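Type C neurotoxin (Clostridium botulinum, PDB 3PME) probably binds gangliosides and membrane lipids on the nerve-cell surface through its receptor-binding domain, the part of this mosaic neurotoxin crystallised here. Local coordinates at residues E30-Q34 / G49-I53; E87-S93 / I179-E185. All blocks are in the same frame, centred on the assembly; numbering follows the deposited sequence.

Contact 1 of 2, residues E30-Q34 / G49-I53; sequences EGDVQ and GDKII
Glu30 and Lys51 form an antiparallel hydrogen-bonded pair at the point where an outer strand of the N-terminal, concanavalin-like part runs out into a loop. One residue satisfies both backbone polar groups of Glu30: Glu30 N donates to Lys51 O at 2.7 Å, and Lys51 N donates to Glu30 O at 3.0 Å. Where the pairing ends, Gly31 CA still offers a C-H to Gly49 O at 3.6 Å. A side chain then takes over from the backbone. With CG beside its own N (chi1 -55°), Asp50 points OD1 at Asp32 N in a weak hydrogen bond of 3.3 Å, while OD2 accepts another weak one from Ser46 N. The buried carboxylate is thus met by two backbone N-H groups. Lys51 NZ leads away to a salt bridge with Asp184, and Glu30 OE1 has a long, weak ion pair with Arg28. Val33 closes the apolar side: CG2 lies 3.7 Å from Asp50 CB, and CG1 meets Ile52 CD1 at 4.1 Å, the two side chains crossing at about a right angle.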
ATOM      1  N   GLU A  30     -11.292   6.319 -23.140  1.00 40.30           N
ATOM      2  CA  GLU A  30     -12.674   5.986 -23.457  1.00 42.12           C
ATOM      3  C   GLU A  30     -13.429   5.665 -22.177  1.00 40.84           C
ATOM      4  O   GLU A  30     -12.835   5.248 -21.183  1.00 40.47           O
ATOM      5  CB  GLU A  30     -12.738   4.797 -24.413  1.00 42.93           C
ATOM      6  CG  GLU A  30     -12.100   5.049 -25.762  1.00 46.90           C
ATOM      7  CD  GLU A  30     -12.389   3.937 -26.747  1.00 49.15           C
ATOM      8  OE1 GLU A  30     -11.957   4.050 -27.917  1.00 52.84           O
ATOM      9  OE2 GLU A  30     -13.048   2.951 -26.351  1.00 50.54           O
ATOM     10  N   GLY A  31     -14.742   5.865 -22.198  1.00 42.85           N
ATOM     11  CA  GLY A  31     -15.539   5.641 -21.010  1.00 37.74           C
ATOM     12  C   GLY A  31     -15.227   6.678 -19.952  1.00 38.12           C
ATOM     13  O   GLY A  31     -14.878   7.815 -20.265  1.00 41.99           O
ATOM     14  N   ASP A  32     -15.335   6.274 -18.692  1.00 37.53           N
ATOM     15  CA  ASP A  32     -15.224   7.213 -17.589  1.00 39.73           C
ATOM     16  C   ASP A  32     -14.063   6.849 -16.676  1.00 37.63           C
ATOM     17  O   ASP A  32     -14.242   6.624 -15.476  1.00 37.39           O
ATOM     18  CB  ASP A  32     -16.535   7.240 -16.800  1.00 35.24           C
ATOM     19  CG  ASP A  32     -17.753   7.371 -17.701  1.00 36.55           C
ATOM     20  OD1 ASP A  32     -17.701   8.165 -18.670  1.00 35.86           O
ATOM     21  OD2 ASP A  32     -18.760   6.672 -17.444  1.00 41.08           O
ATOM     22  N   VAL A  33     -12.866   6.799 -17.248  1.00 32.66           N
ATOM     23  CA  VAL A  33     -11.680   6.479 -16.464  1.00 29.73           C
ATOM     24  C   VAL A  33     -11.342   7.598 -15.473  1.00 31.23           C
ATOM     25  O   VAL A  33     -11.075   8.741 -15.866  1.00 30.31           O
ATOM     26  CB  VAL A  33     -10.472   6.194 -17.379  1.00 30.35           C
ATOM     27  CG1 VAL A  33      -9.229   5.881 -16.547  1.00 28.41           C
ATOM     28  CG2 VAL A  33     -10.794   5.053 -18.321  1.00 35.02           C
ATOM     29  N   GLN A  34     -11.364   7.270 -14.183  1.00 25.97           N
ATOM     30  CA  GLN A  34     -10.991   8.236 -13.153  1.00 27.19           C
ATOM     31  C   GLN A  34      -9.489   8.247 -12.998  1.00 30.70           C
ATOM     32  O   GLN A  34      -8.864   7.190 -12.894  1.00 27.69           O
ATOM     33  CB  GLN A  34     -11.629   7.882 -11.813  1.00 30.00           C
ATOM     34  CG  GLN A  34     -13.141   7.807 -11.848  1.00 34.63           C
ATOM     35  CD  GLN A  34     -13.718   7.491 -10.488  1.00 39.69           C
ATOM     36  OE1 GLN A  34     -13.163   7.883  -9.463  1.00 43.50           O
ATOM     37  NE2 GLN A  34     -14.838   6.781 -10.468  1.00 45.20           N
ATOM     38  N   GLY A  49     -16.624  -0.396 -19.722  1.00 44.17           N
ATOM     39  CA  GLY A  49     -16.395   0.572 -20.783  1.00 43.29           C
ATOM     40  C   GLY A  49     -15.189   1.477 -20.590  1.00 39.77           C
ATOM     41  O   GLY A  49     -14.799   2.203 -21.505  1.00 42.75           O
ATOM     42  N   ASP A  50     -14.601   1.447 -19.399  1.00 36.33           N
ATOM     43  CA  ASP A  50     -13.460   2.301 -19.094  1.00 37.31           C
ATOM     44  C   ASP A  50     -12.219   1.768 -19.806  1.00 33.09           C
ATOM     45  O   ASP A  50     -11.775   0.665 -19.515  1.00 36.63           O
ATOM     46  CB  ASP A  50     -13.191   2.318 -17.584  1.00 35.79           C
ATOM     47  CG  ASP A  50     -14.402   2.731 -16.771  1.00 42.27           C
ATOM     48  OD1 ASP A  50     -15.379   3.249 -17.360  1.00 42.01           O
ATOM     49  OD2 ASP A  50     -14.365   2.543 -15.532  1.00 43.17           O
ATOM     50  N   LYS A  51     -11.656   2.543 -20.731  1.00 32.22           N
ATOM     51  CA  LYS A  51     -10.431   2.121 -21.417  1.00 32.28           C
ATOM     52  C   LYS A  51      -9.463   3.267 -21.644  1.00 32.29           C
ATOM     53  O   LYS A  51      -9.868   4.394 -21.913  1.00 32.24           O
ATOM     54  CB  LYS A  51     -10.748   1.506 -22.778  1.00 33.95           C
ATOM     55  CG  LYS A  51     -11.610   0.268 -22.744  1.00 37.81           C
ATOM     56  CD  LYS A  51     -11.677  -0.352 -24.128  1.00 40.39           C
ATOM     57  CE  LYS A  51     -12.609  -1.546 -24.147  1.00 43.81           C
ATOM     58  NZ  LYS A  51     -12.227  -2.528 -23.099  1.00 46.06           N
ATOM     59  N   ILE A  52      -8.173   2.972 -21.546  1.00 26.55           N
ATOM     60  CA  ILE A  52      -7.162   3.906 -22.002  1.00 25.40           C
ATOM     61  C   ILE A  52      -6.494   3.267 -23.209  1.00 25.98           C
ATOM     62  O   ILE A  52      -5.996   2.152 -23.120  1.00 26.49           O
ATOM     63  CB  ILE A  52      -6.111   4.181 -20.929  1.00 25.50           C
ATOM     64  CG1 ILE A  52      -6.768   4.747 -19.667  1.00 29.90           C
ATOM     65  CG2 ILE A  52      -5.049   5.135 -21.471  1.00 28.14           C
ATOM     66  CD1 ILE A  52      -5.788   5.012 -18.535  1.00 28.21           C
ATOM     67  N   ILE A  53      -6.515   3.954 -24.344  1.00 25.72           N
ATOM     68  CA  ILE A  53      -5.893   3.424 -25.551  1.00 23.94           C
ATOM     69  C   ILE A  53      -4.617   4.201 -25.811  1.00 26.84           C
ATOM     70  O   ILE A  53      -4.649   5.423 -25.970  1.00 26.86           O
ATOM     71  CB  ILE A  53      -6.810   3.581 -26.777  1.00 26.96           C
ATOM     72  CG1 ILE A  53      -8.226   3.071 -26.480  1.00 32.32           C
ATOM     73  CG2 ILE A  53      -6.188   2.914 -28.005  1.00 26.09           C
ATOM     74  CD1 ILE A  53      -8.277   1.727 -25.836  1.00 37.84           C
TER

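Contact 2 of 2, residues E87-S93 / I179-E185; sequences EYTIINS and IVFGIDE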
ATOM      1  N   GLU A  87     -10.774 -15.167 -15.284  1.00 27.21           N
ATOM      2  CA  GLU A  87      -9.629 -14.505 -15.899  1.00 27.95           C
ATOM      3  C   GLU A  87     -10.048 -13.189 -16.542  1.00 26.03           C
ATOM      4  O   GLU A  87     -11.045 -13.135 -17.258  1.00 31.21           O
ATOM      5  CB  GLU A  87      -9.003 -15.409 -16.962  1.00 29.28           C
ATOM      6  CG  GLU A  87      -7.932 -14.724 -17.791  1.00 32.24           C
ATOM      7  CD  GLU A  87      -7.368 -15.637 -18.858  1.00 39.42           C
ATOM      8  OE1 GLU A  87      -6.638 -16.584 -18.501  1.00 41.39           O
ATOM      9  OE2 GLU A  87      -7.666 -15.412 -20.051  1.00 44.95           O
ATOM     10  N   TYR A  88      -9.290 -12.129 -16.276  1.00 24.69           N
ATOM     11  CA  TYR A  88      -9.589 -10.807 -16.814  1.00 26.15           C
ATOM     12  C   TYR A  88      -8.347 -10.257 -17.501  1.00 27.50           C
ATOM     13  O   TYR A  88      -7.288 -10.177 -16.883  1.00 26.71           O
ATOM     14  CB  TYR A  88      -9.998  -9.840 -15.691  1.00 22.32           C
ATOM     15  CG  TYR A  88     -11.139 -10.346 -14.824  1.00 26.37           C
ATOM     16  CD1 TYR A  88     -12.447  -9.970 -15.076  1.00 32.23           C
ATOM     17  CD2 TYR A  88     -10.901 -11.228 -13.774  1.00 25.74           C
ATOM     18  CE1 TYR A  88     -13.495 -10.446 -14.295  1.00 27.29           C
ATOM     19  CE2 TYR A  88     -11.939 -11.706 -12.991  1.00 27.02           C
ATOM     20  CZ  TYR A  88     -13.229 -11.312 -13.259  1.00 28.69           C
ATOM     21  OH  TYR A  88     -14.260 -11.800 -12.481  1.00 32.54           O
ATOM     22  N   THR A  89      -8.463  -9.888 -18.772  1.00 25.48           N
ATOM     23  CA  THR A  89      -7.377  -9.165 -19.419  1.00 24.92           C
ATOM     24  C   THR A  89      -7.433  -7.712 -18.966  1.00 23.03           C
ATOM     25  O   THR A  89      -8.478  -7.071 -19.055  1.00 26.85           O
ATOM     26  CB  THR A  89      -7.471  -9.251 -20.952  1.00 26.38           C
ATOM     27  OG1 THR A  89      -7.305 -10.616 -21.357  1.00 29.75           O
ATOM     28  CG2 THR A  89      -6.380  -8.410 -21.603  1.00 27.10           C
ATOM     29  N   ILE A  90      -6.311  -7.195 -18.473  1.00 20.64           N
ATOM     30  CA  ILE A  90      -6.256  -5.839 -17.945  1.00 22.38           C
ATOM     31  C   ILE A  90      -5.468  -4.886 -18.848  1.00 22.90           C
ATOM     32  O   ILE A  90      -5.829  -3.720 -19.005  1.00 21.76           O
ATOM     33  CB  ILE A  90      -5.595  -5.835 -16.553  1.00 22.01           C
ATOM     34  CG1 ILE A  90      -6.337  -6.795 -15.616  1.00 29.71           C
ATOM     35  CG2 ILE A  90      -5.519  -4.419 -15.988  1.00 27.35           C
ATOM     36  CD1 ILE A  90      -7.805  -6.584 -15.593  1.00 28.61           C
ATOM     37  N   ILE A  91      -4.374  -5.375 -19.424  1.00 20.18           N
ATOM     38  CA  ILE A  91      -3.588  -4.556 -20.339  1.00 20.42           C
ATOM     39  C   ILE A  91      -3.357  -5.433 -21.549  1.00 19.67           C
ATOM     40  O   ILE A  91      -2.817  -6.528 -21.417  1.00 21.26           O
ATOM     41  CB  ILE A  91      -2.222  -4.151 -19.747  1.00 20.58           C
ATOM     42  CG1 ILE A  91      -2.385  -3.524 -18.357  1.00 21.80           C
ATOM     43  CG2 ILE A  91      -1.504  -3.179 -20.682  1.00 22.49           C
ATOM     44  CD1 ILE A  91      -1.053  -3.228 -17.674  1.00 22.50           C
ATOM     45  N   ASN A  92      -3.785  -4.976 -22.720  1.00 20.68           N
ATOM     46  CA  ASN A  92      -3.757  -5.831 -23.905  1.00 21.39           C
ATOM     47  C   ASN A  92      -2.926  -5.235 -25.018  1.00 21.14           C
ATOM     48  O   ASN A  92      -3.193  -4.122 -25.471  1.00 22.43           O
ATOM     49  CB  ASN A  92      -5.179  -6.058 -24.412  1.00 23.50           C
ATOM     50  CG  ASN A  92      -5.273  -7.198 -25.397  1.00 28.94           C
ATOM     51  OD1 ASN A  92      -4.262  -7.783 -25.791  1.00 28.20           O
ATOM     52  ND2 ASN A  92      -6.496  -7.533 -25.793  1.00 35.72           N
ATOM     53  N   SER A  93      -1.913  -5.976 -25.454  1.00 20.84           N
ATOM     54  CA  SER A  93      -1.121  -5.577 -26.609  1.00 20.02           C
ATOM     55  C   SER A  93      -0.887  -6.801 -27.484  1.00 21.13           C
ATOM     56  O   SER A  93       0.228  -7.037 -27.958  1.00 21.04           O
ATOM     57  CB  SER A  93       0.196  -4.920 -26.185  1.00 20.58           C
ATOM     58  OG  SER A  93       0.753  -4.145 -27.240  1.00 21.52           O
ATOM     59  N   ILE A 179      -1.585  -0.233 -27.063  1.00 22.84           N
ATOM     60  CA  ILE A 179      -1.754  -0.860 -25.754  1.00 22.34           C
ATOM     61  C   ILE A 179      -3.102  -0.424 -25.242  1.00 22.62           C
ATOM     62  O   ILE A 179      -3.378   0.778 -25.170  1.00 24.96           O
ATOM     63  CB  ILE A 179      -0.679  -0.396 -24.760  1.00 22.84           C
ATOM     64  CG1 ILE A 179       0.714  -0.679 -25.312  1.00 22.98           C
ATOM     65  CG2 ILE A 179      -0.836  -1.109 -23.424  1.00 23.16           C
ATOM     66  CD1 ILE A 179       1.816  -0.014 -24.511  1.00 24.64           C
ATOM     67  N   VAL A 180      -3.948  -1.387 -24.887  1.00 20.18           N
ATOM     68  CA  VAL A 180      -5.270  -1.056 -24.357  1.00 22.79           C
ATOM     69  C   VAL A 180      -5.388  -1.452 -22.890  1.00 24.14           C
ATOM     70  O   VAL A 180      -5.292  -2.640 -22.554  1.00 22.21           O
ATOM     71  CB  VAL A 180      -6.381  -1.766 -25.152  1.00 23.38           C
ATOM     72  CG1 VAL A 180      -7.754  -1.458 -24.553  1.00 25.31           C
ATOM     73  CG2 VAL A 180      -6.314  -1.374 -26.630  1.00 26.57           C
ATOM     74  N   PHE A 181      -5.609  -0.454 -22.030  1.00 20.59           N
ATOM     75  CA  PHE A 181      -5.852  -0.682 -20.610  1.00 21.54           C
ATOM     76  C   PHE A 181      -7.355  -0.766 -20.388  1.00 25.37           C
ATOM     77  O   PHE A 181      -8.098   0.124 -20.817  1.00 25.78           O
ATOM     78  CB  PHE A 181      -5.308   0.474 -19.773  1.00 22.48           C
ATOM     79  CG  PHE A 181      -3.815   0.597 -19.806  1.00 24.47           C
ATOM     80  CD1 PHE A 181      -3.186   1.216 -20.868  1.00 23.13           C
ATOM     81  CD2 PHE A 181      -3.041   0.113 -18.756  1.00 21.21           C
ATOM     82  CE1 PHE A 181      -1.796   1.337 -20.901  1.00 23.93           C
ATOM     83  CE2 PHE A 181      -1.662   0.241 -18.779  1.00 23.09           C
ATOM     84  CZ  PHE A 181      -1.039   0.852 -19.850  1.00 23.10           C
ATOM     85  N   GLY A 182      -7.809  -1.820 -19.719  1.00 21.42           N
ATOM     86  CA  GLY A 182      -9.224  -1.931 -19.410  1.00 26.85           C
ATOM     87  C   GLY A 182      -9.756  -3.342 -19.330  1.00 28.77           C
ATOM     88  O   GLY A 182      -9.188  -4.268 -19.914  1.00 27.62           O
ATOM     89  N   ILE A 183     -10.860  -3.507 -18.605  1.00 27.29           N
ATOM     90  CA  ILE A 183     -11.499  -4.807 -18.445  1.00 30.41           C
ATOM     91  C   ILE A 183     -12.738  -4.916 -19.326  1.00 36.77           C
ATOM     92  O   ILE A 183     -13.652  -4.097 -19.227  1.00 38.06           O
ATOM     93  CB  ILE A 183     -11.900  -5.044 -16.980  1.00 36.29           C
ATOM     94  CG1 ILE A 183     -10.677  -4.908 -16.075  1.00 35.41           C
ATOM     95  CG2 ILE A 183     -12.567  -6.403 -16.812  1.00 36.32           C
ATOM     96  CD1 ILE A 183     -11.005  -4.938 -14.594  1.00 38.44           C
ATOM     97  N   ASP A 184     -12.761  -5.929 -20.187  1.00 41.26           N
ATOM     98  CA  ASP A 184     -13.875  -6.138 -21.113  1.00 44.07           C
ATOM     99  C   ASP A 184     -14.956  -7.049 -20.543  1.00 45.01           C
ATOM    100  O   ASP A 184     -16.129  -6.933 -20.907  1.00 49.46           O
ATOM    101  CB  ASP A 184     -13.373  -6.702 -22.444  1.00 45.72           C
ATOM    102  CG  ASP A 184     -13.294  -5.646 -23.529  1.00 47.95           C
ATOM    103  OD1 ASP A 184     -13.978  -4.607 -23.405  1.00 45.42           O
ATOM    104  OD2 ASP A 184     -12.556  -5.862 -24.513  1.00 52.79           O
ATOM    105  N   GLU A 185     -14.564  -7.962 -19.661  1.00 44.22           N
ATOM    106  CA  GLU A 185     -15.530  -8.863 -19.047  1.00 46.15           C
ATOM    107  C   GLU A 185     -16.514  -8.093 -18.186  1.00 48.73           C
ATOM    108  O   GLU A 185     -16.278  -6.938 -17.821  1.00 47.43           O
ATOM    109  CB  GLU A 185     -14.834  -9.927 -18.198  1.00 46.05           C
ATOM    110  CG  GLU A 185     -13.345  -9.732 -18.080  1.00 44.56           C
ATOM    111  CD  GLU A 185     -12.612 -10.207 -19.306  1.00 46.10           C
ATOM    112  OE1 GLU A 185     -13.090 -11.180 -19.930  1.00 51.62           O
ATOM    113  OE2 GLU A 185     -11.560  -9.615 -19.642  1.00 43.40           O
TER
HETATM  114  O   HOH W   1     -10.732  -7.468 -20.483  1.00 40.05           O
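Ile90 O is gripped twice from across the contact. Gly182 N donates to it at 2.8 Å in a nearly straight bond (172°), and Phe181 CA brings a C-H to within reach, with Phe181 CA to Ile90 O at 3.4 Å. Gly182 does this with a phi of 150°, a backbone shape easily reached only by glycine. Further along, Asn92 and Val180 make a hydrogen-bonded antiparallel pair, with Asn92 N to Val180 O at 2.8 Å and Val180 N to Asn92 O at 2.9 Å. Between these bonds Ile91 and Phe181 face each other as a non-hydrogen-bonded pair. On its other edge, toward strand 100-105, the 87-93 segment has a classic beta bulge, Ile90 and Ile91 both facing Leu102; here the chain turns a corner within the lectin-like sandwich. The two isoleucines meet different neighbours. Ile91 CG2, anti to its own N, sits over one face of the Phe181 ring, offset toward the rim and 4.1 Å from the centroid, and presses on Ile179 CG2 at a tight 3.5 Å. The same ring meets Phe43 and Phe198 edge-to-face. Ile90 lies alongside Ile183, its CD1 only 3.4 Å from Ile183 CG1, and both side chains touch Leu193. At the polar end, Glu185 OE2 lies 3.2 Å from Thr89 N, a bond modelled on a side chain whose placement is doubtful. A water bridges the segments there, donating to Thr89 O and accepting from Asp184 N.

In the fold
Strands 51-55 and 178-181 are neighbours in one three-stranded sheet, so the two contacts, whose centres lie about 11 Å apart, flank a shared seam. Contact 1 is the outer, partly buried one: it depends on backbone pairing and a buried carboxylate, with little apolar packing. Contact 2 is largely buried, and adds to its backbone ladder an aliphatic and aromatic layer against strand 193-201, while joining the sheet to the five-stranded one that holds 87-95. The seam itself is both polar and apolar: beside the salt bridge already made by Lys51, Ile52 O probably accepts from Phe181 N, and Ile53 CD1 packs on Val180 CG1.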